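Local coordinates for protein VMB-1 (Vibrio alginolyticus, PDB 6JV4) that probably catalyses the hydrolysis of beta-lactam antibiotics, opening the ring to a substituted beta-amino acid, as a zinc-dependent metallo-beta-lactamase of subclass B1, at residues 163-168 against 186-191; 167-172 against 205-210. All coordinates share one frame; numbering follows the deposited sequence.

Interaction 1 (163-168 against 186-191); sequences CFVKSL and NSMQKV. With ZN (zinc ion), chain F.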
# COMPACT_ATOMS: atom_id res chain seq x y z
N CYS A 163 4.72 1.21 1.80
CA CYS A 163 5.91 1.97 2.22
C CYS A 163 6.86 1.18 3.11
O CYS A 163 7.96 1.66 3.36
CB CYS A 163 5.50 3.30 2.82
SG CYS A 163 4.75 4.31 1.51
N PHE A 164 6.47 -0.02 3.55
CA PHE A 164 7.35 -0.99 4.21
C PHE A 164 8.44 -1.48 3.27
O PHE A 164 9.49 -2.01 3.80
CB PHE A 164 6.47 -2.16 4.64
CG PHE A 164 7.14 -3.28 5.39
CD1 PHE A 164 7.54 -3.09 6.70
CD2 PHE A 164 7.30 -4.52 4.79
CE1 PHE A 164 8.12 -4.13 7.41
CE2 PHE A 164 7.95 -5.53 5.49
CZ PHE A 164 8.32 -5.35 6.81
N VAL A 165 8.23 -1.40 1.96
CA VAL A 165 9.25 -1.87 0.96
C VAL A 165 9.75 -0.66 0.17
O VAL A 165 8.94 0.09 -0.41
CB VAL A 165 8.71 -2.97 0.05
CG1 VAL A 165 9.73 -3.42 -0.98
CG2 VAL A 165 8.17 -4.13 0.89
N LYS A 166 11.08 -0.50 0.13
CA LYS A 166 11.71 0.56 -0.69
C LYS A 166 12.00 -0.00 -2.08
O LYS A 166 12.11 -1.22 -2.27
CB LYS A 166 13.02 1.02 -0.02
CG LYS A 166 12.89 1.45 1.43
CD LYS A 166 11.85 2.55 1.65
CE LYS A 166 12.20 3.89 1.05
NZ LYS A 166 11.21 4.93 1.47
N SER A 167 12.20 0.88 -3.03
CA SER A 167 12.59 0.47 -4.38
C SER A 167 14.05 0.04 -4.36
O SER A 167 14.81 0.42 -3.48
CB SER A 167 12.36 1.56 -5.40
OG SER A 167 13.33 2.58 -5.23
N LEU A 168 14.44 -0.69 -5.38
CA LEU A 168 15.82 -1.21 -5.47
C LEU A 168 16.84 -0.07 -5.52
O LEU A 168 17.95 -0.25 -4.95
CB LEU A 168 15.90 -2.14 -6.67
CG LEU A 168 17.18 -2.95 -6.71
CD1 LEU A 168 17.30 -3.84 -5.46
CD2 LEU A 168 17.15 -3.81 -7.97
N ASN A 186 13.70 -7.50 11.04
CA ASN A 186 13.01 -8.71 11.54
C ASN A 186 11.63 -8.80 10.88
O ASN A 186 11.23 -9.86 10.40
CB ASN A 186 12.86 -8.69 13.07
CG ASN A 186 12.32 -10.01 13.60
OD1 ASN A 186 12.87 -11.08 13.30
ND2 ASN A 186 11.24 -9.96 14.35
N SER A 187 10.89 -7.71 10.84
CA SER A 187 9.58 -7.71 10.15
C SER A 187 9.77 -8.12 8.70
O SER A 187 8.96 -8.87 8.17
CB SER A 187 8.99 -6.33 10.26
OG SER A 187 8.82 -6.00 11.64
N MET A 188 10.79 -7.58 8.05
CA MET A 188 11.08 -7.91 6.63
C MET A 188 11.39 -9.41 6.46
O MET A 188 10.95 -10.00 5.42
CB MET A 188 12.21 -7.06 6.06
CG MET A 188 12.33 -7.21 4.53
SD MET A 188 10.80 -6.74 3.63
CE MET A 188 10.78 -5.00 3.95
N GLN A 189 12.14 -10.00 7.39
CA GLN A 189 12.45 -11.44 7.31
C GLN A 189 11.15 -12.24 7.33
O GLN A 189 11.07 -13.27 6.63
CB GLN A 189 13.41 -11.90 8.38
CG GLN A 189 13.96 -13.28 8.06
CD GLN A 189 14.83 -13.28 6.83
OE1 GLN A 189 15.66 -12.38 6.64
NE2 GLN A 189 14.70 -14.31 6.01
N LYS A 190 10.13 -11.82 8.12
CA LYS A 190 8.84 -12.54 8.13
C LYS A 190 8.23 -12.54 6.73
O LYS A 190 7.70 -13.57 6.28
CB LYS A 190 7.91 -11.93 9.18
CG LYS A 190 8.44 -12.13 10.59
CD LYS A 190 7.50 -11.61 11.62
CE LYS A 190 8.09 -11.75 13.01
NZ LYS A 190 7.42 -10.77 13.89
N VAL A 191 8.30 -11.39 6.04
CA VAL A 191 7.74 -11.26 4.68
C VAL A 191 8.56 -12.13 3.72
O VAL A 191 7.97 -12.78 2.90
CB VAL A 191 7.67 -9.78 4.26
CG1 VAL A 191 7.22 -9.63 2.82
CG2 VAL A 191 6.75 -9.04 5.20
ZN ZN F . 5.20 6.61 1.60

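Interaction 2 (167-172 against 205-210); sequences SLKNKN and HGEVGD. With ZN (zinc ion), chain F.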
# COMPACT_ATOMS: atom_id res chain seq x y z
N SER A 167 12.20 0.88 -3.03
CA SER A 167 12.59 0.47 -4.38
C SER A 167 14.05 0.04 -4.36
O SER A 167 14.81 0.42 -3.48
CB SER A 167 12.36 1.56 -5.40
OG SER A 167 13.33 2.58 -5.23
N LEU A 168 14.44 -0.69 -5.38
CA LEU A 168 15.82 -1.21 -5.47
C LEU A 168 16.84 -0.07 -5.52
O LEU A 168 17.95 -0.25 -4.95
CB LEU A 168 15.90 -2.14 -6.67
CG LEU A 168 17.18 -2.95 -6.71
CD1 LEU A 168 17.30 -3.84 -5.46
CD2 LEU A 168 17.15 -3.81 -7.97
N LYS A 169 16.51 1.02 -6.23
CA LYS A 169 17.46 2.16 -6.42
C LYS A 169 17.50 3.07 -5.20
O LYS A 169 18.46 3.87 -5.10
CB LYS A 169 17.07 2.94 -7.67
CG LYS A 169 17.30 2.17 -8.95
CD LYS A 169 16.98 2.98 -10.20
CE LYS A 169 17.52 2.29 -11.44
NZ LYS A 169 17.58 3.24 -12.58
N ASN A 170 16.60 2.90 -4.24
CA ASN A 170 16.61 3.74 -3.01
C ASN A 170 17.93 3.55 -2.26
O ASN A 170 18.34 2.40 -2.03
CB ASN A 170 15.50 3.44 -2.02
CG ASN A 170 14.26 4.24 -2.30
OD1 ASN A 170 13.56 3.93 -3.22
ND2 ASN A 170 14.00 5.28 -1.54
N LYS A 171 18.55 4.66 -1.85
CA LYS A 171 19.80 4.64 -1.07
C LYS A 171 19.50 4.85 0.41
O LYS A 171 20.44 4.67 1.19
CB LYS A 171 20.76 5.72 -1.58
CG LYS A 171 21.17 5.49 -3.03
CD LYS A 171 21.93 4.18 -3.19
CE LYS A 171 22.56 4.01 -4.57
NZ LYS A 171 21.51 4.06 -5.63
N ASN A 172 18.27 5.18 0.78
CA ASN A 172 17.95 5.35 2.22
C ASN A 172 16.48 4.96 2.44
O ASN A 172 15.81 4.58 1.48
CB ASN A 172 18.19 6.79 2.66
CG ASN A 172 17.37 7.78 1.89
OD1 ASN A 172 16.13 7.75 1.85
ND2 ASN A 172 18.05 8.67 1.20
N HIS A 205 6.79 3.64 -3.05
CA HIS A 205 7.39 4.67 -3.95
C HIS A 205 8.38 4.01 -4.89
O HIS A 205 9.05 3.06 -4.49
CB HIS A 205 8.11 5.77 -3.13
CG HIS A 205 7.24 6.35 -2.07
ND1 HIS A 205 6.15 7.12 -2.37
CD2 HIS A 205 7.22 6.21 -0.74
CE1 HIS A 205 5.49 7.42 -1.28
NE2 HIS A 205 6.11 6.89 -0.28
N GLY A 206 8.58 4.57 -6.09
CA GLY A 206 9.59 4.02 -7.00
C GLY A 206 9.13 2.82 -7.82
O GLY A 206 7.94 2.53 -7.92
N GLU A 207 10.09 2.22 -8.52
CA GLU A 207 9.83 1.19 -9.54
C GLU A 207 9.47 -0.13 -8.87
O GLU A 207 10.12 -0.54 -7.88
CB GLU A 207 11.04 0.94 -10.46
CG GLU A 207 11.34 2.07 -11.40
CD GLU A 207 12.71 1.89 -12.05
OE1 GLU A 207 13.61 2.73 -11.77
OE2 GLU A 207 12.87 0.89 -12.78
N VAL A 208 8.54 -0.81 -9.50
CA VAL A 208 8.23 -2.22 -9.14
C VAL A 208 9.48 -3.04 -9.43
O VAL A 208 10.27 -2.69 -10.34
CB VAL A 208 7.01 -2.75 -9.90
CG1 VAL A 208 5.81 -1.88 -9.65
CG2 VAL A 208 7.24 -2.93 -11.39
N GLY A 209 9.59 -4.17 -8.78
CA GLY A 209 10.68 -5.12 -9.05
C GLY A 209 10.34 -6.50 -8.55
O GLY A 209 9.16 -6.87 -8.53
N ASP A 210 11.38 -7.28 -8.33
CA ASP A 210 11.23 -8.69 -7.95
C ASP A 210 11.46 -8.81 -6.46
O ASP A 210 11.52 -7.81 -5.75
CB ASP A 210 12.17 -9.54 -8.80
CG ASP A 210 13.64 -9.34 -8.53
OD1 ASP A 210 14.00 -8.59 -7.63
OD2 ASP A 210 14.45 -9.96 -9.29
ZN ZN F . 5.20 6.61 1.60
O HOH W 1 10.98 3.56 -2.35
O HOH W 2 12.72 -1.17 -7.78

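Interaction 1 (163-168 against 186-191)
One zinc bond grips Cys163 SG, at 2.3 Å from ZN, with Asp86 and His205 supplying further ligands to the same ion. SG lies anti to the carbonyl carbon, and the Cys163 side chain does not touch the helix segment, so the loop serves two neighbours: the metal through Cys163, the hydrophobic core through the residues that follow. A thiolate suits a ligand buried beside the cation, whose charge would probably keep it deprotonated. The next residue, Phe164, reaches for the helix. Its CG is anti to the backbone N (chi1 -178°), and the ring meets Ser187, Met188 and Val191 of the helix. Ser187 CB meets the ring edge at 3.6 Å from Phe164 CZ; its small side chain lets the ring come close, while OG is hydrogen-bonded to Ala142 O. Here the loop after strand 158-162 is seated on helix 184-194, within the layered alpha-beta/beta-alpha sandwich of the metallo-beta-lactamases. Met188 makes a Met-aromatic contact: SD is 4.6 Å from the Phe164 ring centroid, approaching obliquely, 53° off the normal. Its flexible chain is bent at both chi2 and chi3, bringing the methyl back against the ring and the backbone carbonyl of Phe164. There Met188 CE is packed tightly, 3.3 Å from Phe164 CE2 and likewise 3.3 Å from Phe164 O, a carbonyl that takes its hydrogen bond from Trp184 NE1. Val165 CG2 touches Met188 CE more loosely, at 4.1 Å. One turn along the helix from Ser187, branched Val191 sets CG2 obliquely against the ring, 3.7 Å from Phe164 CE2.

Interaction 2 (167-172 against 205-210)
A surface contact between two loops, mostly bridged by water, joins the chain beyond strand 158-162 to the one running from strand 200-203 towards helix 212-226. Ser167 touches the second loop through CB, 3.7 Å from His205 O and beside Gly206. Glycine suits this place because a CB would collide with Ser167 CB and, at phi 82°, be jammed against the preceding carbonyl. Ser167 OG occupies the crowded position between its own N and carbonyl carbon (chi1 73°) and donates a very short bond of 2.4 Å to Asn170 OD1, in the plane of the amide carbonyl. That oxygen also accepts from a water, and weakly from Ser167 N, so three donors hold the Asn170 side chain within the type I turn of 167-170. The same water accepts from Ser167 N and donates to His205 O at 2.9 Å, linking the turn to the metal-ligand backbone. A second water accepts from Leu168 N and donates to Glu207 O at 2.7 Å. Nearer the solvent, the extended chains of Lys169 and Glu207 cross obliquely; Lys169 CD approaches Glu207 OE1 at 3.7 Å, but Lys169 NZ, 4.1 Å from that oxygen, is too far for a salt bridge. His205 ND1 is hydrogen-bonded to Gly37 O, which probably helps orient the ring so that NE2 binds ZN at 2.1 Å, as the histidine of the Asp-Cys-His zinc site characteristic of subclass B1 enzymes.

In the fold
Both contacts start from one continuous loop, sharing Ser167 and Leu168, and their centres lie 11 Å apart on the same side of the chain's centre. They converge on one zinc: interaction 1 supplies the cysteine sulfur and interaction 2 the imidazole, with Cys163 SG 3.4 Å from His205 NE2 as neighbouring ligands, and Asp86 joins them. Interaction 1 is buried and anchors the loop's start in the core; interaction 2 ties its continuation to the other ligand loop at the surface. Interaction 1 also approaches the other zinc site, since the Phe164 side chain is about 5 Å from that of His144, a ligand of that second ion.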